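Local coordinates for DNA-binding protein (PDB 3IRB) that is of unknown function but binds zinc and may bind acyl-CoA through a zinc ribbon joined to an OB fold, at residues 45-56 / 67-77; 117-125 / 137-145. All coordinates share one frame; numbering follows the deposited sequence.

Interaction 1: 45-56 / 67-77; sequences IIGSKCSKCGRI and CFVKIENYVEI. With ZN (zinc ion), chain C.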
loop_
_atom_site.group_PDB
_atom_site.type_symbol
_atom_site.label_atom_id
_atom_site.label_comp_id
_atom_site.label_asym_id
_atom_site.label_seq_id
_atom_site.Cartn_x
_atom_site.Cartn_y
_atom_site.Cartn_z
ATOM N N ILE A 45 -8.923 2.044 -4.601
ATOM C CA ILE A 45 -8.364 1.769 -3.284
ATOM C C ILE A 45 -9.549 1.815 -2.321
ATOM O O ILE A 45 -10.158 2.893 -2.112
ATOM C CB ILE A 45 -7.337 2.835 -2.874
ATOM C CG1 ILE A 45 -6.175 2.883 -3.890
ATOM C CG2 ILE A 45 -6.868 2.581 -1.477
ATOM C CD1 ILE A 45 -5.464 1.567 -4.067
ATOM N N ILE A 46 -9.852 0.664 -1.725
ATOM C CA ILE A 46 -11.027 0.510 -0.856
ATOM C C ILE A 46 -10.610 0.357 0.594
ATOM O O ILE A 46 -9.798 -0.505 0.960
ATOM C CB ILE A 46 -11.880 -0.707 -1.223
ATOM C CG1 ILE A 46 -12.360 -0.633 -2.669
ATOM C CG2 ILE A 46 -13.058 -0.827 -0.244
ATOM C CD1 ILE A 46 -13.270 0.535 -2.952
ATOM N N GLY A 47 -11.141 1.228 1.432
ATOM C CA GLY A 47 -10.881 1.165 2.853
ATOM C C GLY A 47 -12.166 0.809 3.553
ATOM O O GLY A 47 -13.209 0.632 2.903
ATOM N N SER A 48 -12.079 0.656 4.870
ATOM C CA SER A 48 -13.282 0.466 5.668
ATOM C C SER A 48 -13.335 1.521 6.757
ATOM O O SER A 48 -12.290 2.049 7.192
ATOM C CB SER A 48 -13.308 -0.936 6.239
ATOM O OG SER A 48 -12.267 -1.103 7.142
ATOM N N LYS A 49 -14.547 1.809 7.223
ATOM C CA LYS A 49 -14.737 2.892 8.174
ATOM C C LYS A 49 -15.494 2.400 9.372
ATOM O O LYS A 49 -16.647 1.983 9.248
ATOM C CB LYS A 49 -15.461 4.071 7.530
ATOM C CG LYS A 49 -15.721 5.225 8.484
ATOM C CD LYS A 49 -16.497 6.386 7.823
ATOM C CE LYS A 49 -16.453 7.628 8.710
ATOM N NZ LYS A 49 -17.136 8.788 8.094
ATOM N N CYS A 50 -14.851 2.451 10.533
ATOM C CA CYS A 50 -15.503 2.080 11.782
ATOM C C CYS A 50 -16.594 3.086 12.115
ATOM O O CYS A 50 -16.377 4.297 12.133
ATOM C CB CYS A 50 -14.505 2.001 12.942
ATOM S SG CYS A 50 -15.209 1.632 14.515
ATOM N N SER A 51 -17.783 2.582 12.373
ATOM C CA SER A 51 -18.916 3.444 12.643
ATOM C C SER A 51 -18.842 4.019 14.045
ATOM O O SER A 51 -19.508 5.005 14.346
ATOM C CB SER A 51 -20.228 2.690 12.453
ATOM O OG SER A 51 -20.351 2.253 11.114
ATOM N N LYS A 52 -18.061 3.377 14.914
ATOM C CA LYS A 52 -18.004 3.812 16.310
ATOM C C LYS A 52 -17.016 4.944 16.529
ATOM O O LYS A 52 -17.314 5.866 17.296
ATOM C CB LYS A 52 -17.660 2.658 17.249
ATOM C CG LYS A 52 -18.057 3.011 18.682
ATOM C CD LYS A 52 -18.229 1.834 19.601
ATOM C CE LYS A 52 -18.981 2.268 20.862
ATOM N NZ LYS A 52 -18.665 1.402 22.044
ATOM N N CYS A 53 -15.868 4.903 15.849
ATOM C CA CYS A 53 -14.864 5.976 16.005
ATOM C C CYS A 53 -14.609 6.756 14.725
ATOM O O CYS A 53 -13.879 7.765 14.736
ATOM C CB CYS A 53 -13.547 5.386 16.507
ATOM S SG CYS A 53 -12.727 4.263 15.323
ATOM N N GLY A 54 -15.195 6.307 13.615
ATOM C CA GLY A 54 -15.020 7.001 12.359
ATOM C C GLY A 54 -13.658 6.818 11.683
ATOM O O GLY A 54 -13.450 7.398 10.650
ATOM N N ARG A 55 -12.726 6.068 12.270
ATOM C CA ARG A 55 -11.438 5.801 11.604
ATOM C C ARG A 55 -11.652 5.064 10.284
ATOM O O ARG A 55 -12.460 4.121 10.220
ATOM C CB ARG A 55 -10.558 4.954 12.511
ATOM C CG ARG A 55 -10.026 5.699 13.737
ATOM C CD ARG A 55 -9.130 4.775 14.543
ATOM N NE ARG A 55 -8.477 5.464 15.648
ATOM C CZ ARG A 55 -9.034 5.714 16.828
ATOM N NH1 ARG A 55 -10.289 5.347 17.089
ATOM N NH2 ARG A 55 -8.327 6.361 17.751
ATOM N N ILE A 56 -10.895 5.468 9.253
ATOM C CA ILE A 56 -10.893 4.802 7.974
ATOM C C ILE A 56 -9.565 4.063 7.834
ATOM O O ILE A 56 -8.540 4.650 8.079
ATOM C CB ILE A 56 -11.077 5.809 6.827
ATOM C CG1 ILE A 56 -12.443 6.505 6.929
ATOM C CG2 ILE A 56 -10.998 5.102 5.502
ATOM C CD1 ILE A 56 -12.622 7.683 5.932
ATOM N N CYS A 67 -11.978 0.184 19.044
ATOM C CA CYS A 67 -13.326 0.121 19.614
ATOM C C CYS A 67 -13.788 -1.278 20.016
ATOM O O CYS A 67 -14.791 -1.392 20.703
ATOM C CB CYS A 67 -14.343 0.658 18.609
ATOM S SG CYS A 67 -14.067 2.377 18.115
ATOM N N PHE A 68 -13.082 -2.324 19.571
ATOM C CA PHE A 68 -13.485 -3.724 19.773
ATOM C C PHE A 68 -14.832 -4.067 19.145
ATOM O O PHE A 68 -15.686 -4.656 19.794
ATOM C CB PHE A 68 -13.479 -4.100 21.269
ATOM C CG PHE A 68 -12.237 -3.683 21.974
ATOM C CD1 PHE A 68 -11.009 -4.248 21.637
ATOM C CD2 PHE A 68 -12.274 -2.696 22.951
ATOM C CE1 PHE A 68 -9.847 -3.846 22.272
ATOM C CE2 PHE A 68 -11.112 -2.289 23.591
ATOM C CZ PHE A 68 -9.894 -2.864 23.250
ATOM N N VAL A 69 -15.024 -3.652 17.891
ATOM C CA VAL A 69 -16.263 -3.859 17.165
ATOM C C VAL A 69 -15.961 -4.176 15.701
ATOM O O VAL A 69 -14.921 -3.756 15.136
ATOM C CB VAL A 69 -17.192 -2.614 17.192
ATOM C CG1 VAL A 69 -17.608 -2.257 18.616
ATOM C CG2 VAL A 69 -16.537 -1.463 16.517
ATOM N N LYS A 70 -16.879 -4.932 15.118
ATOM C CA LYS A 70 -16.876 -5.253 13.702
ATOM C C LYS A 70 -17.048 -3.966 12.855
ATOM O O LYS A 70 -17.771 -3.037 13.248
ATOM C CB LYS A 70 -18.037 -6.238 13.409
ATOM C CG LYS A 70 -17.721 -7.318 12.399
ATOM C CD LYS A 70 -17.832 -6.851 10.950
ATOM C CE LYS A 70 -17.085 -7.776 9.994
ATOM N N ILE A 71 -16.374 -3.921 11.707
ATOM C CA ILE A 71 -16.542 -2.849 10.726
ATOM C C ILE A 71 -17.302 -3.399 9.515
ATOM O O ILE A 71 -16.888 -4.394 8.925
ATOM C CB ILE A 71 -15.173 -2.328 10.237
ATOM C CG1 ILE A 71 -14.322 -1.846 11.428
ATOM C CG2 ILE A 71 -15.340 -1.193 9.153
ATOM C CD1 ILE A 71 -12.928 -1.291 11.030
ATOM N N GLU A 72 -18.363 -2.713 9.123
ATOM C CA GLU A 72 -19.226 -3.128 8.008
ATOM C C GLU A 72 -19.220 -2.195 6.797
ATOM O O GLU A 72 -19.647 -2.591 5.708
ATOM C CB GLU A 72 -20.675 -3.198 8.495
ATOM C CG GLU A 72 -20.867 -3.872 9.847
ATOM C CD GLU A 72 -21.085 -5.362 9.736
ATOM O OE1 GLU A 72 -20.793 -5.946 8.670
ATOM O OE2 GLU A 72 -21.553 -5.945 10.732
ATOM N N ASN A 73 -18.777 -0.953 6.972
ATOM C CA ASN A 73 -18.903 0.037 5.912
ATOM C C ASN A 73 -17.607 0.208 5.115
ATOM O O ASN A 73 -16.549 0.403 5.696
ATOM C CB ASN A 73 -19.381 1.342 6.520
ATOM C CG ASN A 73 -20.712 1.165 7.263
ATOM O OD1 ASN A 73 -20.842 1.526 8.435
ATOM N ND2 ASN A 73 -21.697 0.572 6.579
ATOM N N TYR A 74 -17.694 0.117 3.797
ATOM C CA TYR A 74 -16.525 0.263 2.960
ATOM C C TYR A 74 -16.612 1.589 2.245
ATOM O O TYR A 74 -17.693 2.040 1.911
ATOM C CB TYR A 74 -16.422 -0.885 1.966
ATOM C CG TYR A 74 -16.378 -2.202 2.674
ATOM C CD1 TYR A 74 -15.215 -2.646 3.276
ATOM C CD2 TYR A 74 -17.517 -3.003 2.763
ATOM C CE1 TYR A 74 -15.181 -3.847 3.957
ATOM C CE2 TYR A 74 -17.486 -4.211 3.431
ATOM C CZ TYR A 74 -16.316 -4.632 4.025
ATOM O OH TYR A 74 -16.275 -5.841 4.682
ATOM N N VAL A 75 -15.460 2.206 2.023
ATOM C CA VAL A 75 -15.395 3.534 1.411
ATOM C C VAL A 75 -14.286 3.579 0.371
ATOM O O VAL A 75 -13.245 2.955 0.549
ATOM C CB VAL A 75 -15.184 4.658 2.457
ATOM C CG1 VAL A 75 -16.331 4.679 3.474
ATOM C CG2 VAL A 75 -13.901 4.485 3.159
ATOM N N GLU A 76 -14.531 4.298 -0.727
ATOM C CA GLU A 76 -13.513 4.476 -1.746
ATOM C C GLU A 76 -12.598 5.621 -1.312
ATOM O O GLU A 76 -13.060 6.731 -1.054
ATOM C CB GLU A 76 -14.126 4.779 -3.125
ATOM C CG GLU A 76 -13.024 4.848 -4.208
ATOM C CD GLU A 76 -13.516 5.100 -5.627
ATOM O OE1 GLU A 76 -14.748 5.121 -5.866
ATOM O OE2 GLU A 76 -12.623 5.264 -6.501
ATOM N N ILE A 77 -11.303 5.343 -1.268
ATOM C CA ILE A 77 -10.312 6.319 -0.886
ATOM C C ILE A 77 -9.933 7.153 -2.117
ATOM O O ILE A 77 -9.872 6.641 -3.218
ATOM C CB ILE A 77 -9.160 5.566 -0.202
ATOM C CG1 ILE A 77 -9.668 5.145 1.190
ATOM C CG2 ILE A 77 -7.891 6.407 -0.035
ATOM C CD1 ILE A 77 -8.855 4.162 1.799
HETATM ZN ZN ZN C . -13.410 2.160 15.930
HETATM O O HOH W 1 -10.047 4.729 -5.095
HETATM O O HOH W 2 -18.628 0.160 9.808
HETATM O O HOH W 3 -17.776 -0.264 13.263
HETATM O O HOH W 4 -15.915 0.530 22.143
#
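C50, C53 and C67 meet at a zinc ion, and C64 completes the four-cysteine site of this rubredoxin-like zinc ribbon. The C67 SG-zinc bond measures 2.3 Å, and SG of C67 lies 3.5 Å from CB of C53. Placing SG of C50 trans to its amide nitrogen (chi1 177°) turns the sulfur to the metal. N-H groups reach the thiolates: C53 N donates to C50 SG, while R55 gives C53 SG its backbone N and, nearly in the guanidinium plane, NH1.

Backbone bonds join the antiparallel strands 46-49 and 73-76. G47 and V75 form a hydrogen-bonded pair, with G47 N 2.9 Å from V75 O; the return bond from V75 N meets G47 O from 42° above the carbonyl plane. I77 CD1 lies 3.7 Å from G47 N, and a side chain at G47 would collide with it.

Side-chain packing covers the join of strand and metal loop: I71 sets CG2 against CB of S48 and O of K49 (3.4 Å), while its CD1 approaches CB of C50. An alanine in place of I71 would remove both branches and is likely to open a gap beside S48 and C50, leaving CB of this zinc ligand without its apolar neighbour. CG2 of I56 meets CG2 of V75 at 3.8 Å.

The N-H donors probably offset part of the thiolate charge; zinc cross-links the segments at one end, backbone bonds along the strands.

Interaction 2: 117-125 / 137-145; sequences LLCYAEGNV and QWPLRVKVD. With SO4 (sulfate ion), chain E.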
loop_
_atom_site.group_PDB
_atom_site.type_symbol
_atom_site.label_atom_id
_atom_site.label_comp_id
_atom_site.label_asym_id
_atom_site.label_seq_id
_atom_site.Cartn_x
_atom_site.Cartn_y
_atom_site.Cartn_z
ATOM N N LEU A 117 -0.045 1.667 2.337
ATOM C CA LEU A 117 0.241 0.631 1.398
ATOM C C LEU A 117 1.748 0.578 1.205
ATOM O O LEU A 117 2.357 1.604 0.877
ATOM C CB LEU A 117 -0.462 0.951 0.079
ATOM C CG LEU A 117 -1.980 0.898 0.170
ATOM C CD1 LEU A 117 -2.572 1.351 -1.155
ATOM C CD2 LEU A 117 -2.455 -0.466 0.556
ATOM N N LEU A 118 2.333 -0.600 1.422
ATOM C CA LEU A 118 3.747 -0.844 1.108
ATOM C C LEU A 118 3.855 -1.087 -0.389
ATOM O O LEU A 118 3.298 -2.060 -0.891
ATOM C CB LEU A 118 4.259 -2.034 1.916
ATOM C CG LEU A 118 5.756 -2.290 1.995
ATOM C CD1 LEU A 118 6.505 -1.081 2.576
ATOM C CD2 LEU A 118 5.982 -3.555 2.828
ATOM N N CYS A 119 4.563 -0.195 -1.077
ATOM C CA CYS A 119 4.584 -0.130 -2.518
ATOM C C CYS A 119 5.987 -0.014 -3.043
ATOM O O CYS A 119 6.907 0.416 -2.342
ATOM C CB CYS A 119 3.824 1.131 -3.001
ATOM S SG CYS A 119 2.102 1.254 -2.556
ATOM N N TYR A 120 6.140 -0.378 -4.314
ATOM C CA TYR A 120 7.271 0.047 -5.109
ATOM C C TYR A 120 7.038 1.452 -5.638
ATOM O O TYR A 120 5.937 1.770 -6.102
ATOM C CB TYR A 120 7.408 -0.854 -6.326
ATOM C CG TYR A 120 7.764 -2.268 -6.014
ATOM C CD1 TYR A 120 8.986 -2.582 -5.411
ATOM C CD2 TYR A 120 6.907 -3.295 -6.358
ATOM C CE1 TYR A 120 9.327 -3.907 -5.159
ATOM C CE2 TYR A 120 7.233 -4.599 -6.123
ATOM C CZ TYR A 120 8.432 -4.908 -5.525
ATOM O OH TYR A 120 8.717 -6.229 -5.331
ATOM N N ALA A 121 8.075 2.286 -5.577
ATOM C CA ALA A 121 7.997 3.666 -6.071
ATOM C C ALA A 121 9.182 3.916 -6.986
ATOM O O ALA A 121 10.262 3.369 -6.765
ATOM C CB ALA A 121 7.987 4.678 -4.887
ATOM N N GLU A 122 8.968 4.706 -8.030
ATOM C CA GLU A 122 10.044 5.127 -8.906
ATOM C C GLU A 122 9.829 6.597 -9.268
ATOM O O GLU A 122 8.732 7.120 -9.135
ATOM C CB GLU A 122 10.192 4.214 -10.132
ATOM C CG GLU A 122 10.706 2.790 -9.743
ATOM C CD GLU A 122 11.275 1.950 -10.873
ATOM O OE1 GLU A 122 11.678 2.507 -11.923
ATOM O OE2 GLU A 122 11.308 0.700 -10.693
ATOM N N GLY A 123 10.926 7.258 -9.638
ATOM C CA GLY A 123 10.940 8.647 -9.990
ATOM C C GLY A 123 11.743 9.507 -9.008
ATOM O O GLY A 123 12.682 9.046 -8.355
ATOM N N ASN A 124 11.338 10.764 -8.916
ATOM C CA ASN A 124 11.988 11.765 -8.061
ATOM C C ASN A 124 11.398 11.688 -6.675
ATOM O O ASN A 124 10.827 12.651 -6.169
ATOM C CB ASN A 124 11.826 13.150 -8.673
ATOM C CG ASN A 124 12.542 13.267 -9.964
ATOM O OD1 ASN A 124 13.662 12.772 -10.106
ATOM N ND2 ASN A 124 11.903 13.911 -10.944
ATOM N N VAL A 125 11.552 10.516 -6.065
ATOM C CA VAL A 125 10.933 10.207 -4.792
ATOM C C VAL A 125 11.555 11.053 -3.660
ATOM O O VAL A 125 12.767 11.156 -3.552
ATOM C CB VAL A 125 11.068 8.722 -4.452
ATOM C CG1 VAL A 125 10.506 8.413 -3.041
ATOM C CG2 VAL A 125 10.318 7.869 -5.500
ATOM N N GLN A 137 -2.070 -4.031 -9.414
ATOM C CA GLN A 137 -1.722 -5.405 -9.053
ATOM C C GLN A 137 -0.836 -5.326 -7.821
ATOM O O GLN A 137 -0.062 -4.392 -7.676
ATOM C CB GLN A 137 -0.997 -6.081 -10.194
ATOM C CG GLN A 137 -0.607 -7.526 -9.944
ATOM C CD GLN A 137 0.135 -8.151 -11.137
ATOM O OE1 GLN A 137 -0.014 -7.720 -12.289
ATOM N NE2 GLN A 137 0.946 -9.167 -10.851
ATOM N N TRP A 138 -0.958 -6.284 -6.917
ATOM C CA TRP A 138 -0.172 -6.273 -5.690
ATOM C C TRP A 138 1.202 -6.901 -5.915
ATOM O O TRP A 138 1.302 -7.923 -6.592
ATOM C CB TRP A 138 -0.918 -7.055 -4.613
ATOM C CG TRP A 138 -0.302 -6.974 -3.308
ATOM C CD1 TRP A 138 0.716 -7.732 -2.834
ATOM C CD2 TRP A 138 -0.641 -6.067 -2.283
ATOM N NE1 TRP A 138 1.023 -7.354 -1.572
ATOM C CE2 TRP A 138 0.210 -6.317 -1.210
ATOM C CE3 TRP A 138 -1.563 -5.018 -2.184
ATOM C CZ2 TRP A 138 0.154 -5.583 -0.028
ATOM C CZ3 TRP A 138 -1.630 -4.310 -1.031
ATOM C CH2 TRP A 138 -0.760 -4.573 0.034
ATOM N N PRO A 139 2.273 -6.303 -5.360
ATOM C CA PRO A 139 2.366 -5.054 -4.648
ATOM C C PRO A 139 2.232 -3.907 -5.616
ATOM O O PRO A 139 2.717 -3.992 -6.740
ATOM C CB PRO A 139 3.801 -5.051 -4.080
ATOM C CG PRO A 139 4.368 -6.282 -4.383
ATOM C CD PRO A 139 3.572 -7.002 -5.386
ATOM N N LEU A 140 1.558 -2.856 -5.188
ATOM C CA LEU A 140 1.326 -1.707 -6.046
ATOM C C LEU A 140 2.628 -1.001 -6.470
ATOM O O LEU A 140 3.649 -1.042 -5.764
ATOM C CB LEU A 140 0.391 -0.703 -5.393
ATOM C CG LEU A 140 -1.120 -1.039 -5.489
ATOM C CD1 LEU A 140 -1.433 -2.253 -4.689
ATOM C CD2 LEU A 140 -2.031 0.122 -5.042
ATOM N N ARG A 141 2.560 -0.373 -7.633
ATOM C CA ARG A 141 3.623 0.462 -8.157
ATOM C C ARG A 141 3.115 1.882 -8.301
ATOM O O ARG A 141 2.054 2.130 -8.909
ATOM C CB ARG A 141 4.088 0.019 -9.554
ATOM C CG ARG A 141 4.723 -1.363 -9.666
ATOM C CD ARG A 141 5.444 -1.507 -11.042
ATOM N NE ARG A 141 4.505 -1.568 -12.166
ATOM C CZ ARG A 141 4.326 -0.622 -13.088
ATOM N NH1 ARG A 141 5.013 0.504 -13.059
ATOM N NH2 ARG A 141 3.429 -0.799 -14.036
ATOM N N VAL A 142 3.914 2.819 -7.810
ATOM C CA VAL A 142 3.583 4.226 -7.879
ATOM C C VAL A 142 4.767 4.991 -8.467
ATOM O O VAL A 142 5.899 4.503 -8.469
ATOM C CB VAL A 142 3.216 4.797 -6.495
ATOM C CG1 VAL A 142 2.198 3.917 -5.802
ATOM C CG2 VAL A 142 4.465 5.012 -5.628
ATOM N N LYS A 143 4.501 6.183 -8.980
ATOM C CA LYS A 143 5.577 7.049 -9.409
ATOM C C LYS A 143 5.437 8.406 -8.755
ATOM O O LYS A 143 4.324 8.820 -8.393
ATOM C CB LYS A 143 5.596 7.209 -10.927
ATOM C CG LYS A 143 4.484 8.049 -11.497
ATOM C CD LYS A 143 4.937 8.729 -12.795
ATOM C CE LYS A 143 3.730 9.251 -13.592
ATOM N NZ LYS A 143 4.139 10.191 -14.699
ATOM N N VAL A 144 6.576 9.072 -8.610
ATOM C CA VAL A 144 6.657 10.440 -8.106
ATOM C C VAL A 144 7.287 11.273 -9.219
ATOM O O VAL A 144 8.402 10.993 -9.670
ATOM C CB VAL A 144 7.507 10.576 -6.828
ATOM C CG1 VAL A 144 7.649 12.049 -6.455
ATOM C CG2 VAL A 144 6.920 9.777 -5.678
ATOM N N ASP A 145 6.544 12.255 -9.704
ATOM C CA ASP A 145 7.035 13.154 -10.774
ATOM C C ASP A 145 8.096 14.136 -10.239
ATOM O O ASP A 145 8.023 14.609 -9.091
ATOM C CB ASP A 145 5.863 13.944 -11.384
ATOM C CG ASP A 145 4.982 13.091 -12.288
ATOM O OD1 ASP A 145 5.497 12.154 -12.924
ATOM O OD2 ASP A 145 3.769 13.363 -12.375
ATOM O OXT ASP A 145 9.063 14.493 -10.935
HETATM S S SO4 E . 1.956 -4.097 -13.975
HETATM O O1 SO4 E . 2.019 -2.927 -14.826
HETATM O O2 SO4 E . 2.224 -5.309 -14.738
HETATM O O3 SO4 E . 0.607 -4.220 -13.425
HETATM O O4 SO4 E . 2.917 -3.994 -12.863
HETATM O O HOH W 5 1.108 -2.848 -2.283
HETATM O O HOH W 6 9.824 15.138 -6.329
#
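This contact is a parallel pairing of strand 117-123 with the C-terminal strand 141-144, in the OB-fold domain; strand 98-109 flanks the first and strand 132-135 the second. Five backbone hydrogen bonds set the register, passing back and forth from Y120 N and L140 O to N124 N and V144 O. The shortest joins V142 N to Y120 O at 2.8 Å, and the strand axes run at 29° to each other. Before the first of these bonds, at the L118 end, water 5 bridges L118 O and L140 N.

On one face, CB of A121 rests 3.6 Å from CG2 of V142, and SG of C119 touches CB of L140. Toward the start of the strand, CD1 of L117 meets CD2 of L140 at 4.1 Å, while CD2 of L117 comes to the edge of the W138 ring, whose NE1 is bonded to M20 O in helix 12-28. In strand order this is the parallel pairing of the third and fifth strands characteristic of the five-stranded OB-fold barrel.

The face with Y120, E122, R141 and K143 carries the polar groups; beside its start P139, after a cis peptide bond, brings CG to 3.8 Å from CE2 of Y120. R141 stands on the Y120 side; bent at chi3 (-70°), it turns the edge of its guanidinium to a sulfate ion, probably from the crystallisation liquor, bonding through NE to O4 at 3.0 Å and NH2 to O1 at 2.7 Å; S135 OG is also hydrogen-bonded to it.

At the chain terminus, N124 ND2 donates to OXT of D145 at 2.9 Å, with the oxygen close to the amide plane, and K143 NZ forms a salt bridge to D145 OD1 on its syn lone pair.

How the interactions relate
Both interactions reach the same mixed sheet, but interaction 1 pairs antiparallel strands of the zinc ribbon and interaction 2 parallel strands of the OB-fold domain. Their centres lie about 25 Å apart, on opposite sides of the chain's centre: about 17 Å from it for 45-56/67-77 and about 9 Å for 117-125/137-145. Both have backbone bonds and apolar packing, but only interaction 1 adds a metal; interaction 2 is the more buried (9 of 17 touching residues against 6 of 18), with charged groups at its margin. Strand 56-58 pairs with both 46-49 and 114-123, tying the two together. They meet directly where I45 CD1 packs 3.8 Å from L140 CD2, an apolar seam between the domains.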